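Local coordinates for glycosyl transferase (Staphylococcus aureus, PDB 5U02), which belongs to the TarS family of glycosyl transferases, the modelled portion joining a largely helical linker region to two successive E-set (immunoglobulin-like) beta domains, at residues T43-L48 against Y96-E101; Y103-Y109 against I120-E124; R82-Y87 against E126-I132. The contacts are given in a common frame with arbitrary orientation. Residue numbers count along the deposited sequence, not the author numbering.

Interaction 1. Residues T43-L48 against Y96-E101; sequences TNGFSL and YRTVEE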
loop_
_atom_site.group_PDB
_atom_site.type_symbol
_atom_site.label_atom_id
_atom_site.label_comp_id
_atom_site.label_asym_id
_atom_site.label_seq_id
_atom_site.Cartn_x
_atom_site.Cartn_y
_atom_site.Cartn_z
ATOM N N THR A 43 31.166 4.041 27.025
ATOM C CA THR A 43 30.106 3.188 27.545
ATOM C C THR A 43 29.077 2.839 26.469
ATOM O O THR A 43 28.451 1.776 26.543
ATOM C CB THR A 43 29.438 3.873 28.744
ATOM O OG1 THR A 43 30.442 4.302 29.674
ATOM C CG2 THR A 43 28.500 2.919 29.471
ATOM N N ASN A 44 28.895 3.700 25.467
ATOM C CA ASN A 44 27.879 3.462 24.444
ATOM C C ASN A 44 28.184 2.196 23.655
ATOM O O ASN A 44 29.212 2.107 22.978
ATOM C CB ASN A 44 27.791 4.664 23.505
ATOM C CG ASN A 44 26.526 4.658 22.664
ATOM O OD1 ASN A 44 25.959 3.608 22.373
ATOM N ND2 ASN A 44 26.076 5.844 22.278
ATOM N N GLY A 45 27.283 1.220 23.743
ATOM C CA GLY A 45 27.415 -0.002 22.971
ATOM C C GLY A 45 28.676 -0.789 23.239
ATOM O O GLY A 45 29.163 -1.485 22.341
ATOM N N PHE A 46 29.227 -0.704 24.454
ATOM C CA PHE A 46 30.445 -1.453 24.742
ATOM C C PHE A 46 30.198 -2.953 24.675
ATOM O O PHE A 46 31.109 -3.717 24.336
ATOM C CB PHE A 46 31.025 -1.044 26.105
ATOM C CG PHE A 46 30.460 -1.802 27.285
ATOM C CD1 PHE A 46 30.984 -3.034 27.663
ATOM C CD2 PHE A 46 29.439 -1.261 28.047
ATOM C CE1 PHE A 46 30.471 -3.723 28.746
ATOM C CE2 PHE A 46 28.933 -1.942 29.139
ATOM C CZ PHE A 46 29.446 -3.175 29.486
ATOM N N SER A 47 28.975 -3.393 24.973
ATOM C CA SER A 47 28.678 -4.819 24.953
ATOM C C SER A 47 28.628 -5.392 23.542
ATOM O O SER A 47 28.616 -6.617 23.393
ATOM C CB SER A 47 27.358 -5.095 25.676
ATOM O OG SER A 47 26.255 -4.577 24.952
ATOM N N LEU A 48 28.597 -4.548 22.510
ATOM C CA LEU A 48 28.656 -5.025 21.135
ATOM C C LEU A 48 30.023 -4.828 20.491
ATOM O O LEU A 48 30.335 -5.524 19.517
ATOM C CB LEU A 48 27.599 -4.324 20.272
ATOM C CG LEU A 48 26.163 -4.255 20.784
ATOM C CD1 LEU A 48 25.895 -2.900 21.396
ATOM C CD2 LEU A 48 25.168 -4.534 19.674
ATOM N N TYR A 96 22.628 -6.973 30.037
ATOM C CA TYR A 96 23.094 -5.678 29.547
ATOM C C TYR A 96 23.325 -5.717 28.044
ATOM O O TYR A 96 22.881 -4.824 27.312
ATOM C CB TYR A 96 24.374 -5.258 30.271
ATOM C CG TYR A 96 24.772 -3.812 30.035
ATOM C CD1 TYR A 96 25.409 -3.423 28.862
ATOM C CD2 TYR A 96 24.515 -2.840 30.991
ATOM C CE1 TYR A 96 25.766 -2.108 28.646
ATOM C CE2 TYR A 96 24.875 -1.523 30.788
ATOM C CZ TYR A 96 25.504 -1.162 29.616
ATOM O OH TYR A 96 25.862 0.153 29.413
ATOM N N ARG A 97 24.037 -6.738 27.562
ATOM C CA ARG A 97 24.230 -6.852 26.124
ATOM C C ARG A 97 22.902 -7.096 25.424
ATOM O O ARG A 97 22.599 -6.437 24.424
ATOM C CB ARG A 97 25.235 -7.956 25.800
ATOM C CG ARG A 97 25.588 -8.017 24.324
ATOM C CD ARG A 97 26.659 -9.058 24.023
ATOM N NE ARG A 97 26.502 -10.264 24.821
ATOM C CZ ARG A 97 27.369 -10.676 25.744
ATOM N NH1 ARG A 97 28.479 -9.986 25.983
ATOM N NH2 ARG A 97 27.134 -11.793 26.423
ATOM N N THR A 98 22.082 -8.001 25.971
ATOM C CA THR A 98 20.759 -8.260 25.409
ATOM C C THR A 98 20.001 -6.963 25.153
ATOM O O THR A 98 19.396 -6.794 24.091
ATOM C CB THR A 98 19.954 -9.174 26.339
ATOM O OG1 THR A 98 20.607 -10.445 26.460
ATOM C CG2 THR A 98 18.550 -9.385 25.797
ATOM N N VAL A 99 20.059 -6.018 26.098
ATOM C CA VAL A 99 19.375 -4.737 25.915
ATOM C C VAL A 99 19.992 -3.958 24.760
ATOM O O VAL A 99 19.299 -3.561 23.814
ATOM C CB VAL A 99 19.402 -3.917 27.218
ATOM C CG1 VAL A 99 18.895 -2.504 26.955
ATOM C CG2 VAL A 99 18.557 -4.592 28.287
ATOM N N GLU A 100 21.301 -3.701 24.835
ATOM C CA GLU A 100 21.995 -3.032 23.739
ATOM C C GLU A 100 21.814 -3.789 22.433
ATOM O O GLU A 100 21.560 -3.180 21.384
ATOM C CB GLU A 100 23.477 -2.890 24.060
ATOM C CG GLU A 100 23.782 -1.846 25.091
ATOM C CD GLU A 100 25.252 -1.521 25.114
ATOM O OE1 GLU A 100 26.036 -2.353 24.614
ATOM O OE2 GLU A 100 25.624 -0.439 25.610
ATOM N N GLU A 101 21.942 -5.120 22.474
ATOM C CA GLU A 101 21.521 -5.917 21.330
ATOM C C GLU A 101 20.059 -5.669 20.993
ATOM O O GLU A 101 19.726 -5.444 19.830
ATOM C CB GLU A 101 21.771 -7.407 21.559
ATOM C CG GLU A 101 23.220 -7.774 21.808
ATOM C CD GLU A 101 23.489 -9.265 21.694
ATOM O OE1 GLU A 101 24.662 -9.630 21.480
ATOM O OE2 GLU A 101 22.534 -10.056 21.815
#
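Glu100, Ser47 and Tyr96 carry most of this contact, in which the start of one short helix rests against the side of a longer one. Glu100 extends its carboxylate toward the turn that opens the short helix. OE1 accepts a hydrogen bond from Ser47 N at 3.1 Å, although the position of that oxygen is less certain, and OE2 receives a weak one from Gly45 N at 3.0 Å. Glutamate suits the place because its two oxygens can reach two backbone N-H groups near a helix N terminus, where no earlier turn supplies acceptors. Gly45, at the N-cap, is also the third residue of a type II turn from Thr43 to Phe46, and its positive phi of 60° is one that glycine adopts easily. The CA-to-CB bond of Ser47 points toward the long helix. Its small side chain lets its CA come within 5.0 Å of Arg97 CA, and Ser47 O lies 3.2 Å from Arg97 CD. Tyr96 supplies the apolar half: its CE1 is 3.2 Å from Phe46 CE2, the rings meeting obliquely with centroids 5.0 Å apart, while Tyr96 CD1 lies 4.1 Å from Ser47 CB. Around this centre the helices of the linker region close in, with Trp58 and Leu62 of helix 56-68 against Phe46, Phe38 of helix 23-40 against Tyr96, and Leu84 of helix 82-89 against Tyr96 and Glu100.

Interaction 2. Residues Y103-Y109 against I120-E124; sequences YRQGQYY and IQFNE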
loop_
_atom_site.group_PDB
_atom_site.type_symbol
_atom_site.label_atom_id
_atom_site.label_comp_id
_atom_site.label_asym_id
_atom_site.label_seq_id
_atom_site.Cartn_x
_atom_site.Cartn_y
_atom_site.Cartn_z
ATOM N N TYR A 103 18.181 -3.146 21.239
ATOM C CA TYR A 103 17.850 -1.861 20.622
ATOM C C TYR A 103 18.219 -1.821 19.142
ATOM O O TYR A 103 17.536 -1.144 18.365
ATOM C CB TYR A 103 18.531 -0.690 21.351
ATOM C CG TYR A 103 17.954 -0.386 22.710
ATOM C CD1 TYR A 103 16.628 -0.664 22.996
ATOM C CD2 TYR A 103 18.750 0.135 23.720
ATOM C CE1 TYR A 103 16.101 -0.407 24.243
ATOM C CE2 TYR A 103 18.237 0.394 24.974
ATOM C CZ TYR A 103 16.908 0.119 25.231
ATOM O OH TYR A 103 16.387 0.373 26.479
ATOM N N ARG A 104 19.260 -2.562 18.725
ATOM C CA ARG A 104 19.785 -2.430 17.362
ATOM C C ARG A 104 18.766 -2.889 16.313
ATOM O O ARG A 104 18.525 -2.183 15.328
ATOM C CB ARG A 104 21.137 -3.174 17.208
ATOM C CG ARG A 104 21.126 -4.672 17.412
ATOM C CD ARG A 104 22.448 -5.444 17.271
ATOM N NE ARG A 104 22.369 -6.586 18.186
ATOM C CZ ARG A 104 22.026 -7.826 17.833
ATOM N NH1 ARG A 104 21.760 -8.120 16.568
ATOM N NH2 ARG A 104 21.945 -8.791 18.744
ATOM N N GLN A 105 18.134 -4.053 16.509
ATOM C CA GLN A 105 17.190 -4.557 15.509
ATOM C C GLN A 105 15.734 -4.478 15.950
ATOM O O GLN A 105 14.836 -4.705 15.130
ATOM C CB GLN A 105 17.501 -6.017 15.156
ATOM C CG GLN A 105 17.108 -7.016 16.222
ATOM C CD GLN A 105 17.782 -6.822 17.606
ATOM O OE1 GLN A 105 18.977 -6.547 17.695
ATOM N NE2 GLN A 105 17.006 -6.944 18.673
ATOM N N GLY A 106 15.479 -4.240 17.226
ATOM C CA GLY A 106 14.108 -4.210 17.677
ATOM C C GLY A 106 13.543 -5.602 17.864
ATOM O O GLY A 106 12.405 -5.885 17.477
ATOM N N GLN A 107 14.344 -6.476 18.466
ATOM C CA GLN A 107 14.000 -7.870 18.741
ATOM C C GLN A 107 14.074 -8.033 20.253
ATOM O O GLN A 107 15.161 -8.146 20.829
ATOM C CB GLN A 107 14.940 -8.828 18.009
ATOM C CG GLN A 107 15.141 -10.197 18.621
ATOM C CD GLN A 107 14.148 -11.206 18.116
ATOM O OE1 GLN A 107 14.215 -11.626 16.959
ATOM N NE2 GLN A 107 13.238 -11.624 18.979
ATOM N N TYR A 108 12.912 -8.008 20.889
ATOM C CA TYR A 108 12.792 -8.172 22.324
ATOM C C TYR A 108 12.138 -9.514 22.621
ATOM O O TYR A 108 11.343 -10.022 21.826
ATOM C CB TYR A 108 11.981 -7.021 22.925
ATOM C CG TYR A 108 12.438 -5.664 22.430
ATOM C CD1 TYR A 108 13.604 -5.090 22.911
ATOM C CD2 TYR A 108 11.721 -4.971 21.465
ATOM C CE1 TYR A 108 14.044 -3.862 22.456
ATOM C CE2 TYR A 108 12.154 -3.734 21.002
ATOM C CZ TYR A 108 13.317 -3.185 21.505
ATOM O OH TYR A 108 13.764 -1.961 21.059
ATOM N N TYR A 109 12.502 -10.097 23.763
ATOM C CA TYR A 109 11.845 -11.324 24.199
ATOM C C TYR A 109 10.337 -11.120 24.286
ATOM O O TYR A 109 9.558 -11.899 23.727
ATOM C CB TYR A 109 12.422 -11.775 25.541
ATOM C CG TYR A 109 11.695 -12.939 26.173
ATOM C CD1 TYR A 109 11.946 -14.245 25.767
ATOM C CD2 TYR A 109 10.766 -12.734 27.184
ATOM C CE1 TYR A 109 11.283 -15.308 26.342
ATOM C CE2 TYR A 109 10.102 -13.790 27.764
ATOM C CZ TYR A 109 10.365 -15.074 27.341
ATOM O OH TYR A 109 9.705 -16.130 27.916
ATOM N N ILE A 120 9.161 -3.159 27.508
ATOM C CA ILE A 120 10.035 -4.249 27.086
ATOM C C ILE A 120 10.403 -5.121 28.279
ATOM O O ILE A 120 10.812 -4.608 29.326
ATOM C CB ILE A 120 11.317 -3.714 26.417
ATOM C CG1 ILE A 120 10.977 -2.864 25.194
ATOM C CG2 ILE A 120 12.228 -4.866 26.032
ATOM C CD1 ILE A 120 12.154 -2.073 24.663
ATOM N N GLN A 121 10.275 -6.439 28.109
ATOM C CA GLN A 121 10.921 -7.418 28.975
ATOM C C GLN A 121 11.987 -8.117 28.141
ATOM O O GLN A 121 11.667 -8.752 27.130
ATOM C CB GLN A 121 9.919 -8.425 29.548
ATOM C CG GLN A 121 10.599 -9.634 30.200
ATOM C CD GLN A 121 9.660 -10.818 30.461
ATOM O OE1 GLN A 121 8.913 -11.236 29.583
ATOM N NE2 GLN A 121 9.718 -11.371 31.668
ATOM N N PHE A 122 13.251 -7.987 28.554
ATOM C CA PHE A 122 14.347 -8.385 27.677
ATOM C C PHE A 122 14.643 -9.880 27.740
ATOM O O PHE A 122 15.147 -10.446 26.764
ATOM C CB PHE A 122 15.601 -7.582 28.013
ATOM C CG PHE A 122 15.519 -6.137 27.603
ATOM C CD1 PHE A 122 15.837 -5.740 26.310
ATOM C CD2 PHE A 122 15.109 -5.176 28.507
ATOM C CE1 PHE A 122 15.754 -4.405 25.938
ATOM C CE2 PHE A 122 15.027 -3.848 28.145
ATOM C CZ PHE A 122 15.348 -3.458 26.860
ATOM N N ASN A 123 14.343 -10.534 28.858
ATOM C CA ASN A 123 14.548 -11.970 28.990
ATOM C C ASN A 123 13.456 -12.551 29.873
ATOM O O ASN A 123 12.756 -11.827 30.587
ATOM C CB ASN A 123 15.939 -12.300 29.556
ATOM C CG ASN A 123 16.986 -12.487 28.466
ATOM O OD1 ASN A 123 17.051 -13.539 27.825
ATOM N ND2 ASN A 123 17.798 -11.461 28.240
ATOM N N GLU A 124 13.317 -13.873 29.816
ATOM C CA GLU A 124 12.265 -14.547 30.564
ATOM C C GLU A 124 12.479 -14.378 32.062
ATOM O O GLU A 124 13.575 -14.619 32.577
ATOM C CB GLU A 124 12.227 -16.029 30.193
ATOM C CG GLU A 124 11.030 -16.787 30.747
ATOM C CD GLU A 124 10.912 -18.184 30.170
ATOM O OE1 GLU A 124 11.928 -18.912 30.153
ATOM O OE2 GLU A 124 9.803 -18.553 29.726
#
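Two tyrosines, Tyr103 at the end of a helix and Tyr108 just beyond it, frame a hollow filled from the other segment by Ile120 and Phe122. The tip of Ile120 is the main bump: its CD1 sits over the face of the Tyr108 ring, 3.6 Å from the centroid and 22° off the normal, a CH-pi contact, and also lies 4.3 Å from Tyr103 CE1 at the edge of the second ring. This methyl is narrow enough to enter between the two tyrosine rings. Phe122 fills the neighbouring space, its CE1 3.8 Å from Tyr108 CD1 and its CZ 4.1 Å from Tyr103 CE1. Both hydroxyls find partners outside these segments, Tyr103 OH at Lys80 O and Tyr108 OH at Met161 O, so the rings can be buried with polar ends satisfied. The fold here is a helix running into a beta hairpin, strands 110-114 and 117-121. Gly106, first to leave helical angles, has a phi of 79°, where a CB would be jammed against the preceding carbonyl oxygen. Further along, the shapes become flat: the broad Tyr109 ring lies over the backbone at Asn123 and Glu124, with its CD2 3.8 Å from Asn123 C. Gln121, hydrogen-bonded through NE2 to Glu126 O, sets its OE1 3.4 Å from Tyr109 CE2 at the ring edge, and Tyr109 OH makes a weak hydrogen bond of 3.0 Å to Glu124 OE2.

Interaction 3. Residues R82-Y87 against E126-I132; sequences RPLLHY and EPYFEGI
The single ring of Phe129 turns its edge to the faces of two consecutive helical residues: edge-to-face on His86 (centroids 5.0 Å apart, planes at 70°) and offset edge-to-face on Tyr87 (5.8 Å, 66°). Phe129 takes chi1 m with chi2 near 90°, His86 chi1 t and Tyr87 chi1 m. Pro83 covers a face of the same ring, its CA 4.0 Å from the Phe129 centroid in a CH-pi contact and its CG 3.8 Å from Phe129 CG. Lacking an N-H, proline fits this first helical turn. Residues 82-87 are regular alpha helix, and 129-132 form an outer strand of a three-stranded antiparallel sheet, so this is helix-on-sheet packing: axes 10.0 Å apart, directions at 146°, Pro83 CA 6.7 Å from Phe129 CA. Glu126 to Tyr128 run extended (phi -63 to -98°, psi 121 to 169°). Gly131 (phi 80°, psi 45°) and Ile132 face Leu118 in a G1 beta bulge, the positive phi suiting glycine. The extended Arg82 side chain (m, t, t) brings NH1 to 3.6 Å from Glu130 O. Tyr87 OH touches Glu126 CG at 3.0 Å, and a water 3.0 Å from both Tyr87 OH and Pro127 O links the two segments, donating to the carbonyl.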
loop_
_atom_site.group_PDB
_atom_site.type_symbol
_atom_site.label_atom_id
_atom_site.label_comp_id
_atom_site.label_asym_id
_atom_site.label_seq_id
_atom_site.Cartn_x
_atom_site.Cartn_y
_atom_site.Cartn_z
ATOM N N ARG A 82 17.237 3.481 31.281
ATOM C CA ARG A 82 16.777 2.827 32.505
ATOM C C ARG A 82 17.122 1.343 32.579
ATOM O O ARG A 82 17.558 0.897 33.655
ATOM C CB ARG A 82 15.262 3.037 32.663
ATOM C CG ARG A 82 14.856 4.490 32.845
ATOM C CD ARG A 82 13.385 4.726 32.519
ATOM N NE ARG A 82 13.094 6.156 32.416
ATOM C CZ ARG A 82 11.965 6.664 31.932
ATOM N NH1 ARG A 82 11.007 5.858 31.498
ATOM N NH2 ARG A 82 11.798 7.980 31.876
ATOM N N PRO A 83 16.961 0.533 31.526
ATOM C CA PRO A 83 17.409 -0.866 31.629
ATOM C C PRO A 83 18.911 -1.011 31.828
ATOM O O PRO A 83 19.337 -1.894 32.582
ATOM C CB PRO A 83 16.945 -1.485 30.303
ATOM C CG PRO A 83 15.821 -0.609 29.850
ATOM C CD PRO A 83 16.203 0.769 30.283
ATOM N N LEU A 84 19.724 -0.162 31.196
ATOM C CA LEU A 84 21.170 -0.315 31.311
ATOM C C LEU A 84 21.678 0.147 32.671
ATOM O O LEU A 84 22.640 -0.415 33.201
ATOM C CB LEU A 84 21.866 0.443 30.183
ATOM C CG LEU A 84 21.449 -0.011 28.789
ATOM C CD1 LEU A 84 21.479 1.128 27.774
ATOM C CD2 LEU A 84 22.321 -1.165 28.346
ATOM N N LEU A 85 21.054 1.173 33.249
ATOM C CA LEU A 85 21.381 1.547 34.623
ATOM C C LEU A 85 21.028 0.427 35.590
ATOM O O LEU A 85 21.767 0.165 36.546
ATOM C CB LEU A 85 20.650 2.833 35.025
ATOM C CG LEU A 85 20.968 4.132 34.287
ATOM C CD1 LEU A 85 20.019 5.246 34.723
ATOM C CD2 LEU A 85 22.411 4.521 34.539
ATOM N N HIS A 86 19.906 -0.254 35.350
ATOM C CA HIS A 86 19.462 -1.311 36.252
ATOM C C HIS A 86 20.396 -2.515 36.194
ATOM O O HIS A 86 20.870 -2.995 37.230
ATOM C CB HIS A 86 18.020 -1.696 35.907
ATOM C CG HIS A 86 17.621 -3.066 36.359
ATOM N ND1 HIS A 86 17.893 -4.200 35.625
ATOM C CD2 HIS A 86 16.960 -3.482 37.464
ATOM C CE1 HIS A 86 17.421 -5.257 36.262
ATOM N NE2 HIS A 86 16.851 -4.849 37.380
ATOM N N TYR A 87 20.687 -3.011 34.989
ATOM C CA TYR A 87 21.620 -4.125 34.858
ATOM C C TYR A 87 23.059 -3.726 35.160
ATOM O O TYR A 87 23.900 -4.612 35.349
ATOM C CB TYR A 87 21.538 -4.736 33.458
ATOM C CG TYR A 87 20.186 -5.327 33.133
ATOM C CD1 TYR A 87 19.663 -6.372 33.881
ATOM C CD2 TYR A 87 19.440 -4.847 32.067
ATOM C CE1 TYR A 87 18.426 -6.912 33.582
ATOM C CE2 TYR A 87 18.209 -5.378 31.762
ATOM C CZ TYR A 87 17.707 -6.410 32.521
ATOM O OH TYR A 87 16.479 -6.931 32.206
ATOM N N GLU A 126 12.484 -11.577 33.761
ATOM C CA GLU A 126 12.979 -10.259 34.117
ATOM C C GLU A 126 11.835 -9.245 34.123
ATOM O O GLU A 126 10.796 -9.464 33.492
ATOM C CB GLU A 126 14.069 -9.844 33.133
ATOM C CG GLU A 126 15.257 -9.127 33.754
ATOM C CD GLU A 126 16.180 -10.045 34.525
ATOM O OE1 GLU A 126 16.979 -9.533 35.338
ATOM O OE2 GLU A 126 16.115 -11.274 34.318
ATOM N N PRO A 127 11.985 -8.135 34.850
ATOM C CA PRO A 127 10.918 -7.125 34.884
ATOM C C PRO A 127 10.649 -6.512 33.516
ATOM O O PRO A 127 11.393 -6.685 32.548
ATOM C CB PRO A 127 11.458 -6.072 35.857
ATOM C CG PRO A 127 12.366 -6.825 36.747
ATOM C CD PRO A 127 12.999 -7.883 35.890
ATOM N N TYR A 128 9.543 -5.777 33.454
ATOM C CA TYR A 128 9.192 -4.957 32.302
ATOM C C TYR A 128 9.606 -3.518 32.586
ATOM O O TYR A 128 9.152 -2.921 33.569
ATOM C CB TYR A 128 7.691 -5.020 32.015
ATOM C CG TYR A 128 7.236 -6.147 31.112
ATOM C CD1 TYR A 128 7.044 -7.430 31.610
ATOM C CD2 TYR A 128 6.962 -5.918 29.768
ATOM C CE1 TYR A 128 6.610 -8.457 30.792
ATOM C CE2 TYR A 128 6.529 -6.939 28.943
ATOM C CZ TYR A 128 6.356 -8.207 29.461
ATOM O OH TYR A 128 5.924 -9.227 28.647
ATOM N N PHE A 129 10.468 -2.968 31.736
ATOM C CA PHE A 129 10.761 -1.542 31.748
ATOM C C PHE A 129 9.802 -0.844 30.795
ATOM O O PHE A 129 9.688 -1.227 29.626
ATOM C CB PHE A 129 12.213 -1.277 31.349
ATOM C CG PHE A 129 13.217 -1.941 32.247
ATOM C CD1 PHE A 129 13.664 -3.225 31.980
ATOM C CD2 PHE A 129 13.707 -1.285 33.366
ATOM C CE1 PHE A 129 14.584 -3.841 32.810
ATOM C CE2 PHE A 129 14.627 -1.895 34.196
ATOM C CZ PHE A 129 15.066 -3.174 33.917
ATOM N N GLU A 130 9.106 0.172 31.293
ATOM C CA GLU A 130 7.969 0.743 30.589
ATOM C C GLU A 130 8.250 2.183 30.173
ATOM O O GLU A 130 8.962 2.920 30.861
ATOM C CB GLU A 130 6.707 0.673 31.465
ATOM C CG GLU A 130 6.613 -0.620 32.274
ATOM C CD GLU A 130 5.186 -1.072 32.531
ATOM O OE1 GLU A 130 4.871 -1.415 33.688
ATOM O OE2 GLU A 130 4.380 -1.095 31.579
ATOM N N GLY A 131 7.690 2.569 29.027
ATOM C CA GLY A 131 7.747 3.942 28.558
ATOM C C GLY A 131 9.047 4.349 27.891
ATOM O O GLY A 131 9.571 5.432 28.163
ATOM N N ILE A 132 9.563 3.508 27.004
ATOM C CA ILE A 132 10.847 3.754 26.354
ATOM C C ILE A 132 10.604 4.466 25.029
ATOM O O ILE A 132 9.923 3.934 24.146
ATOM C CB ILE A 132 11.616 2.441 26.144
ATOM C CG1 ILE A 132 11.674 1.652 27.456
ATOM C CG2 ILE A 132 13.011 2.716 25.606
ATOM C CD1 ILE A 132 12.468 0.366 27.373
HETATM O O HOH W 1 13.833 -7.036 30.754
#

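Overall arrangement
Reading from the N terminus, interaction 1 opens at 43-48 and closes when helix 93-105 returns at 96-101. Before it closes, 82-87 has already opened interaction 3, whose partner 126-132 comes only later, so these two loops cross. Interaction 2 follows interaction 1 in series: it opens at 103-109 on the same helix, closes after one hairpin at 120-124, and falls wholly within the span of interaction 3. Helix 93-105 serves interactions 1 and 2, and Val99 meets both Phe122 and Tyr87. Neighbouring strands 117-121 and 129-132 join interactions 2 and 3, with Ile120 N to Phe129 O a probable hydrogen bond. Together the contacts tie the helical bundle to the small three-stranded sheet.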